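Side-chain contacts in oxidoreductase (Listeria innocua, PDB 3E18), which binds nicotinamide-adenine-dinucleotide in a Rossmann-fold domain and is probably a dehydrogenase of the GFO/IDH/MocA family, its substrate not being known: residues H180-L185 with K333-I338; V11-M16 with K49-Y54; L81-L86 with M109-R114. All blocks are in the same frame, centred on the assembly; numbering follows the deposited sequence.

Contact 1: residues H180-L185 with K333-I338; sequences HLLDQL and KLIEAI. With NAD (nicotinamide-adenine-dinucleotide), chain E.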
loop_
_atom_site.group_PDB
_atom_site.type_symbol
_atom_site.label_atom_id
_atom_site.label_comp_id
_atom_site.label_asym_id
_atom_site.label_seq_id
_atom_site.Cartn_x
_atom_site.Cartn_y
_atom_site.Cartn_z
ATOM N N HIS A 180 -7.225 6.422 -16.308
ATOM C CA HIS A 180 -5.914 6.231 -16.962
ATOM C C HIS A 180 -5.113 5.092 -16.344
ATOM O O HIS A 180 -4.560 4.254 -17.062
ATOM C CB HIS A 180 -5.049 7.470 -16.807
ATOM C CG HIS A 180 -5.428 8.594 -17.701
ATOM N ND1 HIS A 180 -5.681 8.425 -19.047
ATOM C CD2 HIS A 180 -5.537 9.923 -17.455
ATOM C CE1 HIS A 180 -5.946 9.601 -19.585
ATOM N NE2 HIS A 180 -5.863 10.526 -18.642
ATOM N N LEU A 181 -5.041 5.069 -15.013
ATOM C CA LEU A 181 -4.171 4.106 -14.331
ATOM C C LEU A 181 -4.750 2.711 -14.397
ATOM O O LEU A 181 -4.016 1.731 -14.531
ATOM C CB LEU A 181 -3.948 4.506 -12.882
ATOM C CG LEU A 181 -3.353 5.899 -12.669
ATOM C CD1 LEU A 181 -3.089 6.072 -11.205
ATOM C CD2 LEU A 181 -2.059 6.016 -13.446
ATOM N N LEU A 182 -6.071 2.622 -14.320
ATOM C CA LEU A 182 -6.735 1.314 -14.347
ATOM C C LEU A 182 -6.725 0.726 -15.751
ATOM O O LEU A 182 -6.687 -0.514 -15.941
ATOM C CB LEU A 182 -8.175 1.448 -13.860
ATOM C CG LEU A 182 -8.375 1.849 -12.392
ATOM C CD1 LEU A 182 -9.803 2.251 -12.181
ATOM C CD2 LEU A 182 -7.942 0.775 -11.395
ATOM N N ASP A 183 -6.808 1.621 -16.733
ATOM C CA ASP A 183 -6.741 1.232 -18.144
ATOM C C ASP A 183 -5.353 0.703 -18.519
ATOM O O ASP A 183 -5.246 -0.356 -19.158
ATOM C CB ASP A 183 -7.163 2.381 -19.058
ATOM C CG ASP A 183 -7.028 2.025 -20.512
ATOM O OD1 ASP A 183 -7.814 1.179 -21.010
ATOM O OD2 ASP A 183 -6.095 2.561 -21.134
ATOM N N GLN A 184 -4.307 1.421 -18.098
ATOM C CA GLN A 184 -2.916 0.915 -18.162
ATOM C C GLN A 184 -2.808 -0.492 -17.598
ATOM O O GLN A 184 -2.299 -1.401 -18.253
ATOM C CB GLN A 184 -1.979 1.829 -17.383
ATOM C CG GLN A 184 -1.539 3.077 -18.174
ATOM C CD GLN A 184 -0.675 4.032 -17.356
ATOM O OE1 GLN A 184 -0.474 3.858 -16.154
ATOM N NE2 GLN A 184 -0.149 5.043 -18.021
ATOM N N LEU A 185 -3.331 -0.679 -16.395
ATOM C CA LEU A 185 -3.200 -1.969 -15.701
ATOM C C LEU A 185 -3.901 -3.111 -16.420
ATOM O O LEU A 185 -3.364 -4.233 -16.534
ATOM C CB LEU A 185 -3.770 -1.841 -14.280
ATOM C CG LEU A 185 -3.809 -3.098 -13.403
ATOM C CD1 LEU A 185 -2.407 -3.554 -12.996
ATOM C CD2 LEU A 185 -4.675 -2.830 -12.185
ATOM N N LYS A 333 -16.438 -1.222 -15.741
ATOM C CA LYS A 333 -16.916 -2.190 -14.767
ATOM C C LYS A 333 -16.027 -2.210 -13.517
ATOM O O LYS A 333 -16.524 -2.400 -12.406
ATOM C CB LYS A 333 -16.943 -3.584 -15.386
ATOM C CG LYS A 333 -18.190 -3.916 -16.183
ATOM C CD LYS A 333 -18.165 -5.375 -16.632
ATOM C CE LYS A 333 -18.696 -6.346 -15.571
ATOM N NZ LYS A 333 -20.167 -6.196 -15.319
ATOM N N LEU A 334 -14.721 -2.000 -13.703
ATOM C CA LEU A 334 -13.780 -1.940 -12.580
ATOM C C LEU A 334 -14.003 -0.682 -11.743
ATOM O O LEU A 334 -13.980 -0.740 -10.515
ATOM C CB LEU A 334 -12.317 -2.037 -13.066
ATOM C CG LEU A 334 -11.157 -2.003 -12.052
ATOM C CD1 LEU A 334 -11.378 -2.991 -10.935
ATOM C CD2 LEU A 334 -9.832 -2.310 -12.731
ATOM N N ILE A 335 -14.234 0.442 -12.407
ATOM C CA ILE A 335 -14.581 1.678 -11.720
ATOM C C ILE A 335 -15.878 1.542 -10.891
ATOM O O ILE A 335 -15.966 2.039 -9.754
ATOM C CB ILE A 335 -14.667 2.845 -12.722
ATOM C CG1 ILE A 335 -13.257 3.236 -13.176
ATOM C CG2 ILE A 335 -15.365 4.049 -12.106
ATOM C CD1 ILE A 335 -13.220 4.169 -14.407
ATOM N N GLU A 336 -16.861 0.839 -11.451
ATOM C CA GLU A 336 -18.107 0.541 -10.750
ATOM C C GLU A 336 -17.870 -0.338 -9.516
ATOM O O GLU A 336 -18.435 -0.059 -8.448
ATOM C CB GLU A 336 -19.113 -0.099 -11.704
ATOM C CG GLU A 336 -19.651 0.896 -12.724
ATOM C CD GLU A 336 -20.486 0.263 -13.815
ATOM O OE1 GLU A 336 -20.332 -0.949 -14.103
ATOM O OE2 GLU A 336 -21.313 0.993 -14.383
ATOM N N ALA A 337 -17.028 -1.371 -9.658
ATOM C CA ALA A 337 -16.587 -2.199 -8.517
ATOM C C ALA A 337 -15.875 -1.380 -7.442
ATOM O O ALA A 337 -16.083 -1.603 -6.253
ATOM C CB ALA A 337 -15.704 -3.337 -8.977
ATOM N N ILE A 338 -15.057 -0.422 -7.864
ATOM C CA ILE A 338 -14.303 0.410 -6.924
ATOM C C ILE A 338 -15.266 1.251 -6.102
ATOM O O ILE A 338 -15.147 1.316 -4.874
ATOM C CB ILE A 338 -13.266 1.285 -7.671
ATOM C CG1 ILE A 338 -12.040 0.432 -8.010
ATOM C CG2 ILE A 338 -12.858 2.517 -6.860
ATOM C CD1 ILE A 338 -11.098 1.070 -9.020
HETATM P PA NAD E . -13.177 21.937 -19.974
HETATM O O1A NAD E . -11.874 22.641 -19.980
HETATM O O2A NAD E . -14.118 22.418 -18.948
HETATM O O5B NAD E . -13.846 22.011 -21.432
HETATM C C5B NAD E . -15.066 21.389 -21.768
HETATM C C4B NAD E . -15.689 22.203 -22.897
HETATM O O4B NAD E . -16.860 21.575 -23.386
HETATM C C3B NAD E . -16.094 23.592 -22.412
HETATM O O3B NAD E . -15.527 24.558 -23.264
HETATM C C2B NAD E . -17.605 23.591 -22.519
HETATM O O2B NAD E . -18.131 24.855 -22.854
HETATM C C1B NAD E . -17.854 22.556 -23.601
HETATM N N9A NAD E . -19.187 21.938 -23.528
HETATM C C8A NAD E . -19.904 21.614 -22.402
HETATM N N7A NAD E . -21.075 21.051 -22.785
HETATM C C5A NAD E . -21.109 21.018 -24.139
HETATM C C6A NAD E . -22.064 20.564 -25.043
HETATM N N6A NAD E . -23.115 19.880 -24.595
HETATM N N1A NAD E . -21.815 20.667 -26.403
HETATM C C2A NAD E . -20.636 21.219 -26.865
HETATM N N3A NAD E . -19.696 21.669 -25.961
HETATM C C4A NAD E . -19.929 21.572 -24.621
HETATM O O3 NAD E . -12.913 20.351 -19.770
HETATM P PN NAD E . -11.564 19.593 -20.154
HETATM O O1N NAD E . -10.633 19.611 -18.993
HETATM O O2N NAD E . -11.094 20.004 -21.496
HETATM O O5D NAD E . -12.093 18.049 -20.255
HETATM C C5D NAD E . -13.082 17.636 -21.173
HETATM C C4D NAD E . -13.017 16.102 -21.351
HETATM O O4D NAD E . -11.687 15.708 -21.638
HETATM C C3D NAD E . -13.409 15.336 -20.100
HETATM O O3D NAD E . -14.045 14.123 -20.476
HETATM C C2D NAD E . -12.097 14.982 -19.431
HETATM O O2D NAD E . -12.218 13.765 -18.731
HETATM C C1D NAD E . -11.174 14.834 -20.633
HETATM N N1N NAD E . -9.731 15.081 -20.374
HETATM C C2N NAD E . -8.867 14.081 -20.719
HETATM C C3N NAD E . -7.494 14.199 -20.531
HETATM C C7N NAD E . -6.595 13.169 -21.141
HETATM O O7N NAD E . -5.237 13.157 -20.791
HETATM N N7N NAD E . -7.083 12.284 -22.016
HETATM C C4N NAD E . -6.977 15.391 -20.004
HETATM C C5N NAD E . -7.858 16.423 -19.666
HETATM C C6N NAD E . -9.234 16.259 -19.864
#
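In the buried layer where two helices, 173-188 and 325-344, lie against the large mixed sheet of this GFO/IDH/MocA-type protein, Leu182 spans the gap to Leu334, Ile335 and Ile338. The two short axes stay 10.9 Å apart at their closest and their directions differ by 122°, so backbones never meet and long branched side chains are needed to close the distance. Leu182 accounts for about half of the surface buried here. With CG anti to its carbonyl carbon (chi1 -66°), its two methyls project at the other helix and divide the work. Leu182 CD1 meets Ile338 CD1 at 3.6 Å, the two side chains coming tip to tip, and touches Ile335 CG1 at 3.7 Å. Leu182 CD2 turns to Leu334 CD2, 3.9 Å away, the two leucines slanting across one another. Ile338 CD1 thus sits at the fork of Leu182, near both methyls. The sheet forms the floor under this apolar cluster: Leu182 rests on Ile216 and Ile226, while Leu334 and Ile338 reach Val196, so leucine and isoleucine, bulky and without polar atoms, suit every one of these places. Two positions earlier on the same helix the chemistry changes. His180 belongs to the NAD pocket and presents its ring edge to the nicotinamide carboxamide, His180 NE2 standing 3.5 Å from NAD O7N, a proximity rather than a hydrogen bond.

Contact 2: residues V11-M16 with K49-Y54; sequences VGYGGM and KGLKIY. With NAD (nicotinamide-adenine-dinucleotide), chain E.
Tyr13, in the glycine-rich turn that follows the first strand of the Rossmann fold, extends its ring away from NAD to meet Lys49 and Leu51. The more sheltered half of this contact is apolar: Leu51 CD1 lies 3.9 Å from Tyr13 CE1 and approaches the ring obliquely, the two side chains crossing at about a right angle. Tyr13 can reach so far because CG is anti to its backbone N (chi1 -165°), which carries the phenol outward. The outer end is the more solvent-exposed one, though no more distant. The phenol oxygen rests against the aliphatic part of Lys49, with Tyr13 OH 3.6 Å from Lys49 CD; the lysine chain, already kinked at chi2, bends again beyond CD and carries its amino group away from the tyrosine. Lys49 is exposed, and a residue with an aliphatic stem and a charged tip suits such a place. Gly50, at positive phi, is the C-prime residue of the Schellman motif that ends helix 40-47; Leu51 follows it and points toward Tyr13.

The other side of the turn grips the dinucleotide. Gly15 N donates to NAD O1A at 3.0 Å and Met16 N to NAD O2N at 2.8 Å, the latter almost straight at 178°; both amides lie at the start of helix 15-25, whose dipole would probably favour the phosphates. Gly14 lies so close to the ribose-phosphate link, Gly14 CA to NAD O5B 3.2 Å, that a side chain there would collide with it. Met16 runs along the nicotinamide, Met16 SD 3.7 Å from NAD C4N.

Around the tyrosine, strand 30-36 contributes Val35, helix 15-25 Ser18 and Val21, and helix 40-47 Ala46; Leu51 shares Val35 and Val21 with it.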
loop_
_atom_site.group_PDB
_atom_site.type_symbol
_atom_site.label_atom_id
_atom_site.label_comp_id
_atom_site.label_asym_id
_atom_site.label_seq_id
_atom_site.Cartn_x
_atom_site.Cartn_y
_atom_site.Cartn_z
ATOM N N VAL A 11 -15.629 18.839 -30.773
ATOM C CA VAL A 11 -16.832 19.193 -30.009
ATOM C C VAL A 11 -16.457 19.343 -28.535
ATOM O O VAL A 11 -16.197 18.358 -27.833
ATOM C CB VAL A 11 -17.943 18.122 -30.150
ATOM C CG1 VAL A 11 -19.205 18.568 -29.443
ATOM C CG2 VAL A 11 -18.223 17.836 -31.622
ATOM N N GLY A 12 -16.438 20.583 -28.068
ATOM C CA GLY A 12 -15.958 20.882 -26.734
ATOM C C GLY A 12 -14.594 21.525 -26.873
ATOM O O GLY A 12 -13.576 20.839 -26.902
ATOM N N TYR A 13 -14.572 22.849 -26.968
ATOM C CA TYR A 13 -13.315 23.557 -27.141
ATOM C C TYR A 13 -12.777 24.078 -25.801
ATOM O O TYR A 13 -12.597 25.285 -25.594
ATOM C CB TYR A 13 -13.474 24.674 -28.175
ATOM C CG TYR A 13 -12.162 25.226 -28.674
ATOM C CD1 TYR A 13 -11.347 24.480 -29.515
ATOM C CD2 TYR A 13 -11.743 26.510 -28.306
ATOM C CE1 TYR A 13 -10.137 24.989 -29.974
ATOM C CE2 TYR A 13 -10.535 27.019 -28.745
ATOM C CZ TYR A 13 -9.744 26.265 -29.584
ATOM O OH TYR A 13 -8.547 26.784 -30.018
ATOM N N GLY A 14 -12.518 23.156 -24.885
ATOM C CA GLY A 14 -11.964 23.526 -23.590
ATOM C C GLY A 14 -10.491 23.190 -23.553
ATOM O O GLY A 14 -9.831 23.193 -24.593
ATOM N N GLY A 15 -9.984 22.888 -22.359
ATOM C CA GLY A 15 -8.581 22.528 -22.175
ATOM C C GLY A 15 -8.077 21.426 -23.096
ATOM O O GLY A 15 -7.103 21.617 -23.834
ATOM N N MET A 16 -8.752 20.280 -23.073
ATOM C CA MET A 16 -8.314 19.133 -23.857
ATOM C C MET A 16 -8.740 19.234 -25.325
ATOM O O MET A 16 -7.995 18.837 -26.224
ATOM C CB MET A 16 -8.846 17.839 -23.237
ATOM C CG MET A 16 -8.106 16.585 -23.677
ATOM S SD MET A 16 -6.300 16.609 -23.432
ATOM C CE MET A 16 -5.858 15.099 -24.278
ATOM N N LYS A 49 -8.275 31.389 -33.506
ATOM C CA LYS A 49 -7.129 30.553 -33.829
ATOM C C LYS A 49 -7.217 30.096 -35.287
ATOM O O LYS A 49 -6.540 29.154 -35.695
ATOM C CB LYS A 49 -7.008 29.361 -32.871
ATOM C CG LYS A 49 -6.721 29.757 -31.423
ATOM C CD LYS A 49 -5.720 28.818 -30.770
ATOM C CE LYS A 49 -5.102 29.443 -29.515
ATOM N NZ LYS A 49 -4.320 30.680 -29.806
ATOM N N GLY A 50 -8.065 30.775 -36.064
ATOM C CA GLY A 50 -8.199 30.514 -37.494
ATOM C C GLY A 50 -8.907 29.216 -37.843
ATOM O O GLY A 50 -8.671 28.645 -38.922
ATOM N N LEU A 51 -9.763 28.751 -36.929
ATOM C CA LEU A 51 -10.495 27.478 -37.095
ATOM C C LEU A 51 -11.938 27.731 -37.517
ATOM O O LEU A 51 -12.561 28.685 -37.047
ATOM C CB LEU A 51 -10.480 26.672 -35.785
ATOM C CG LEU A 51 -9.128 26.286 -35.181
ATOM C CD1 LEU A 51 -9.275 25.904 -33.710
ATOM C CD2 LEU A 51 -8.463 25.161 -35.973
ATOM N N LYS A 52 -12.464 26.885 -38.403
ATOM C CA LYS A 52 -13.880 26.959 -38.790
ATOM C C LYS A 52 -14.758 26.661 -37.577
ATOM O O LYS A 52 -14.480 25.726 -36.817
ATOM C CB LYS A 52 -14.197 25.961 -39.903
ATOM C CG LYS A 52 -15.625 26.042 -40.442
ATOM C CD LYS A 52 -16.114 24.683 -40.927
ATOM C CE LYS A 52 -17.286 24.817 -41.905
ATOM N NZ LYS A 52 -18.365 25.734 -41.417
ATOM N N ILE A 53 -15.801 27.466 -37.383
ATOM C CA ILE A 53 -16.741 27.221 -36.285
ATOM C C ILE A 53 -18.173 26.970 -36.740
ATOM O O ILE A 53 -18.654 27.584 -37.697
ATOM C CB ILE A 53 -16.692 28.318 -35.196
ATOM C CG1 ILE A 53 -16.907 29.708 -35.801
ATOM C CG2 ILE A 53 -15.364 28.242 -34.437
ATOM C CD1 ILE A 53 -17.342 30.759 -34.791
ATOM N N TYR A 54 -18.832 26.033 -36.065
ATOM C CA TYR A 54 -20.212 25.695 -36.343
ATOM C C TYR A 54 -21.094 26.359 -35.312
ATOM O O TYR A 54 -20.691 26.512 -34.161
ATOM C CB TYR A 54 -20.408 24.182 -36.286
ATOM C CG TYR A 54 -19.813 23.435 -37.450
ATOM C CD1 TYR A 54 -20.600 23.073 -38.546
ATOM C CD2 TYR A 54 -18.470 23.062 -37.449
ATOM C CE1 TYR A 54 -20.056 22.375 -39.622
ATOM C CE2 TYR A 54 -17.919 22.366 -38.511
ATOM C CZ TYR A 54 -18.720 22.025 -39.596
ATOM O OH TYR A 54 -18.174 21.332 -40.646
HETATM P PA NAD E . -13.177 21.937 -19.974
HETATM O O1A NAD E . -11.874 22.641 -19.980
HETATM O O2A NAD E . -14.118 22.418 -18.948
HETATM O O5B NAD E . -13.846 22.011 -21.432
HETATM C C5B NAD E . -15.066 21.389 -21.768
HETATM C C4B NAD E . -15.689 22.203 -22.897
HETATM O O4B NAD E . -16.860 21.575 -23.386
HETATM C C3B NAD E . -16.094 23.592 -22.412
HETATM O O3B NAD E . -15.527 24.558 -23.264
HETATM C C2B NAD E . -17.605 23.591 -22.519
HETATM O O2B NAD E . -18.131 24.855 -22.854
HETATM C C1B NAD E . -17.854 22.556 -23.601
HETATM N N9A NAD E . -19.187 21.938 -23.528
HETATM C C8A NAD E . -19.904 21.614 -22.402
HETATM N N7A NAD E . -21.075 21.051 -22.785
HETATM C C5A NAD E . -21.109 21.018 -24.139
HETATM C C6A NAD E . -22.064 20.564 -25.043
HETATM N N6A NAD E . -23.115 19.880 -24.595
HETATM N N1A NAD E . -21.815 20.667 -26.403
HETATM C C2A NAD E . -20.636 21.219 -26.865
HETATM N N3A NAD E . -19.696 21.669 -25.961
HETATM C C4A NAD E . -19.929 21.572 -24.621
HETATM O O3 NAD E . -12.913 20.351 -19.770
HETATM P PN NAD E . -11.564 19.593 -20.154
HETATM O O1N NAD E . -10.633 19.611 -18.993
HETATM O O2N NAD E . -11.094 20.004 -21.496
HETATM O O5D NAD E . -12.093 18.049 -20.255
HETATM C C5D NAD E . -13.082 17.636 -21.173
HETATM C C4D NAD E . -13.017 16.102 -21.351
HETATM O O4D NAD E . -11.687 15.708 -21.638
HETATM C C3D NAD E . -13.409 15.336 -20.100
HETATM O O3D NAD E . -14.045 14.123 -20.476
HETATM C C2D NAD E . -12.097 14.982 -19.431
HETATM O O2D NAD E . -12.218 13.765 -18.731
HETATM C C1D NAD E . -11.174 14.834 -20.633
HETATM N N1N NAD E . -9.731 15.081 -20.374
HETATM C C2N NAD E . -8.867 14.081 -20.719
HETATM C C3N NAD E . -7.494 14.199 -20.531
HETATM C C7N NAD E . -6.595 13.169 -21.141
HETATM O O7N NAD E . -5.237 13.157 -20.791
HETATM N N7N NAD E . -7.083 12.284 -22.016
HETATM C C4N NAD E . -6.977 15.391 -20.004
HETATM C C5N NAD E . -7.858 16.423 -19.666
HETATM C C6N NAD E . -9.234 16.259 -19.864
#

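Contact 3: residues L81-L86 with M109-R114; sequences LAISAL and MDVAKR
Leu86 leans from helix 78-87 onto Val111 and Ala112 of helix 102-115, and its atoms divide the neighbouring surface between them. Leu86 CB begins the contact, meeting Val111 CG1 at 3.8 Å. Beyond it, CG is anti to the carbonyl carbon (chi1 -69°), which swings the fork of the side chain over Ala112. There Leu86 CD1 lies 4.0 Å from Ala112 CB and about as far from Ala112 N, while Leu86 CD2 touches Ala112 CB at 4.0 Å and comes near Ala112 CA. The leucine therefore straddles the alanine with both methyls, and a residue as small as alanine lets them settle close to the helix backbone: the CA atoms of Leu86 and Ala112 are only 6.1 Å apart.

The two helices run nearly parallel, 8° apart in direction with axes 9.6 Å from each other, as expected of successive helices on one face of a parallel Rossmann sheet, where strand 91-95 lies between them in the chain. Helix 78-87 packs through Ala82 and Leu81 on strand 68-71.

A turn before Leu86, Ile83 adds a lighter touch, Ile83 CG2 reaching Val111 CG2 at 4.2 Å. Val111 thus serves two partners: its CG1 goes to Leu86 and its CG2 to Ile83, a division that branching at CB makes possible. Ile108, from the preceding turn of helix 102-115, also touches both Ile83 and Leu86.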
loop_
_atom_site.group_PDB
_atom_site.type_symbol
_atom_site.label_atom_id
_atom_site.label_comp_id
_atom_site.label_asym_id
_atom_site.label_seq_id
_atom_site.Cartn_x
_atom_site.Cartn_y
_atom_site.Cartn_z
ATOM N N LEU A 81 -24.010 12.946 -27.065
ATOM C CA LEU A 81 -23.273 13.486 -28.209
ATOM C C LEU A 81 -22.687 12.393 -29.094
ATOM O O LEU A 81 -22.687 12.531 -30.314
ATOM C CB LEU A 81 -22.179 14.453 -27.751
ATOM C CG LEU A 81 -22.649 15.640 -26.902
ATOM C CD1 LEU A 81 -21.469 16.483 -26.405
ATOM C CD2 LEU A 81 -23.657 16.510 -27.619
ATOM N N ALA A 82 -22.196 11.314 -28.481
ATOM C CA ALA A 82 -21.656 10.174 -29.228
ATOM C C ALA A 82 -22.732 9.438 -30.005
ATOM O O ALA A 82 -22.555 9.176 -31.185
ATOM C CB ALA A 82 -20.901 9.203 -28.314
ATOM N N ILE A 83 -23.839 9.105 -29.344
ATOM C CA ILE A 83 -24.934 8.392 -30.017
ATOM C C ILE A 83 -25.509 9.262 -31.147
ATOM O O ILE A 83 -25.710 8.777 -32.246
ATOM C CB ILE A 83 -26.018 7.917 -29.013
ATOM C CG1 ILE A 83 -25.447 6.802 -28.125
ATOM C CG2 ILE A 83 -27.310 7.479 -29.747
ATOM C CD1 ILE A 83 -26.357 6.370 -26.980
ATOM N N SER A 84 -25.687 10.559 -30.898
ATOM C CA SER A 84 -26.087 11.493 -31.958
ATOM C C SER A 84 -25.159 11.497 -33.166
ATOM O O SER A 84 -25.629 11.514 -34.305
ATOM C CB SER A 84 -26.185 12.922 -31.420
ATOM O OG SER A 84 -27.288 13.015 -30.556
ATOM N N ALA A 85 -23.848 11.516 -32.923
ATOM C CA ALA A 85 -22.882 11.550 -34.020
ATOM C C ALA A 85 -22.916 10.248 -34.796
ATOM O O ALA A 85 -22.951 10.250 -36.032
ATOM C CB ALA A 85 -21.489 11.840 -33.501
ATOM N N LEU A 86 -22.951 9.133 -34.074
ATOM C CA LEU A 86 -23.063 7.830 -34.712
ATOM C C LEU A 86 -24.285 7.746 -35.626
ATOM O O LEU A 86 -24.127 7.458 -36.812
ATOM C CB LEU A 86 -23.042 6.690 -33.693
ATOM C CG LEU A 86 -21.680 6.507 -32.999
ATOM C CD1 LEU A 86 -21.832 5.677 -31.745
ATOM C CD2 LEU A 86 -20.607 5.912 -33.932
ATOM N N MET A 109 -21.711 1.195 -28.061
ATOM C CA MET A 109 -21.169 0.075 -28.829
ATOM C C MET A 109 -22.215 -0.556 -29.759
ATOM O O MET A 109 -21.926 -0.830 -30.937
ATOM C CB MET A 109 -20.564 -0.989 -27.890
ATOM C CG MET A 109 -19.184 -0.617 -27.276
ATOM S SD MET A 109 -18.622 -1.687 -25.905
ATOM C CE MET A 109 -18.526 -3.284 -26.701
ATOM N N ASP A 110 -23.416 -0.765 -29.222
ATOM C CA ASP A 110 -24.561 -1.264 -29.989
ATOM C C ASP A 110 -24.921 -0.354 -31.165
ATOM O O ASP A 110 -25.063 -0.823 -32.280
ATOM C CB ASP A 110 -25.779 -1.435 -29.080
ATOM C CG ASP A 110 -25.686 -2.664 -28.187
ATOM O OD1 ASP A 110 -24.879 -3.577 -28.470
ATOM O OD2 ASP A 110 -26.438 -2.704 -27.194
ATOM N N VAL A 111 -25.051 0.940 -30.901
ATOM C CA VAL A 111 -25.342 1.917 -31.947
ATOM C C VAL A 111 -24.243 1.921 -33.023
ATOM O O VAL A 111 -24.557 1.844 -34.200
ATOM C CB VAL A 111 -25.590 3.344 -31.373
ATOM C CG1 VAL A 111 -25.762 4.372 -32.496
ATOM C CG2 VAL A 111 -26.823 3.351 -30.457
ATOM N N ALA A 112 -22.973 1.972 -32.614
ATOM C CA ALA A 112 -21.835 1.991 -33.561
ATOM C C ALA A 112 -21.869 0.778 -34.494
ATOM O O ALA A 112 -21.668 0.902 -35.706
ATOM C CB ALA A 112 -20.502 2.054 -32.804
ATOM N N LYS A 113 -22.169 -0.381 -33.928
ATOM C CA LYS A 113 -22.301 -1.603 -34.711
ATOM C C LYS A 113 -23.470 -1.523 -35.709
ATOM O O LYS A 113 -23.322 -1.888 -36.873
ATOM C CB LYS A 113 -22.496 -2.797 -33.783
ATOM C CG LYS A 113 -22.287 -4.135 -34.466
ATOM C CD LYS A 113 -22.866 -5.285 -33.650
ATOM C CE LYS A 113 -22.649 -6.632 -34.346
ATOM N NZ LYS A 113 -23.381 -6.753 -35.644
ATOM N N ARG A 114 -24.621 -1.041 -35.241
ATOM C CA ARG A 114 -25.827 -0.922 -36.061
ATOM C C ARG A 114 -25.683 0.049 -37.226
ATOM O O ARG A 114 -26.207 -0.206 -38.305
ATOM C CB ARG A 114 -27.037 -0.554 -35.192
ATOM C CG ARG A 114 -27.481 -1.701 -34.304
ATOM C CD ARG A 114 -28.226 -1.212 -33.086
ATOM N NE ARG A 114 -28.445 -2.284 -32.112
ATOM C CZ ARG A 114 -28.957 -2.108 -30.899
ATOM N NH1 ARG A 114 -29.306 -0.905 -30.484
ATOM N NH2 ARG A 114 -29.108 -3.141 -30.092
#

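Contacts 2 and 3 both belong to the Rossmann-fold part of the chain, their centres 22 Å apart and their nearest atoms about 4 Å apart without touching. Contact 1 joins helices that pack on the mixed sheet, and its centre lies 30 Å from that of contact 2 and 23 Å from that of contact 3. NAD links contacts 1 and 2: contact 2 holds the pyrophosphate through the glycine-rich turn, while His180 of contact 1 stands beside the carboxamide at the nicotinamide end, so one cofactor spans both parts. Contact 3 is plain helix packing, with the side chain of Ile83 about 13 Å from NAD.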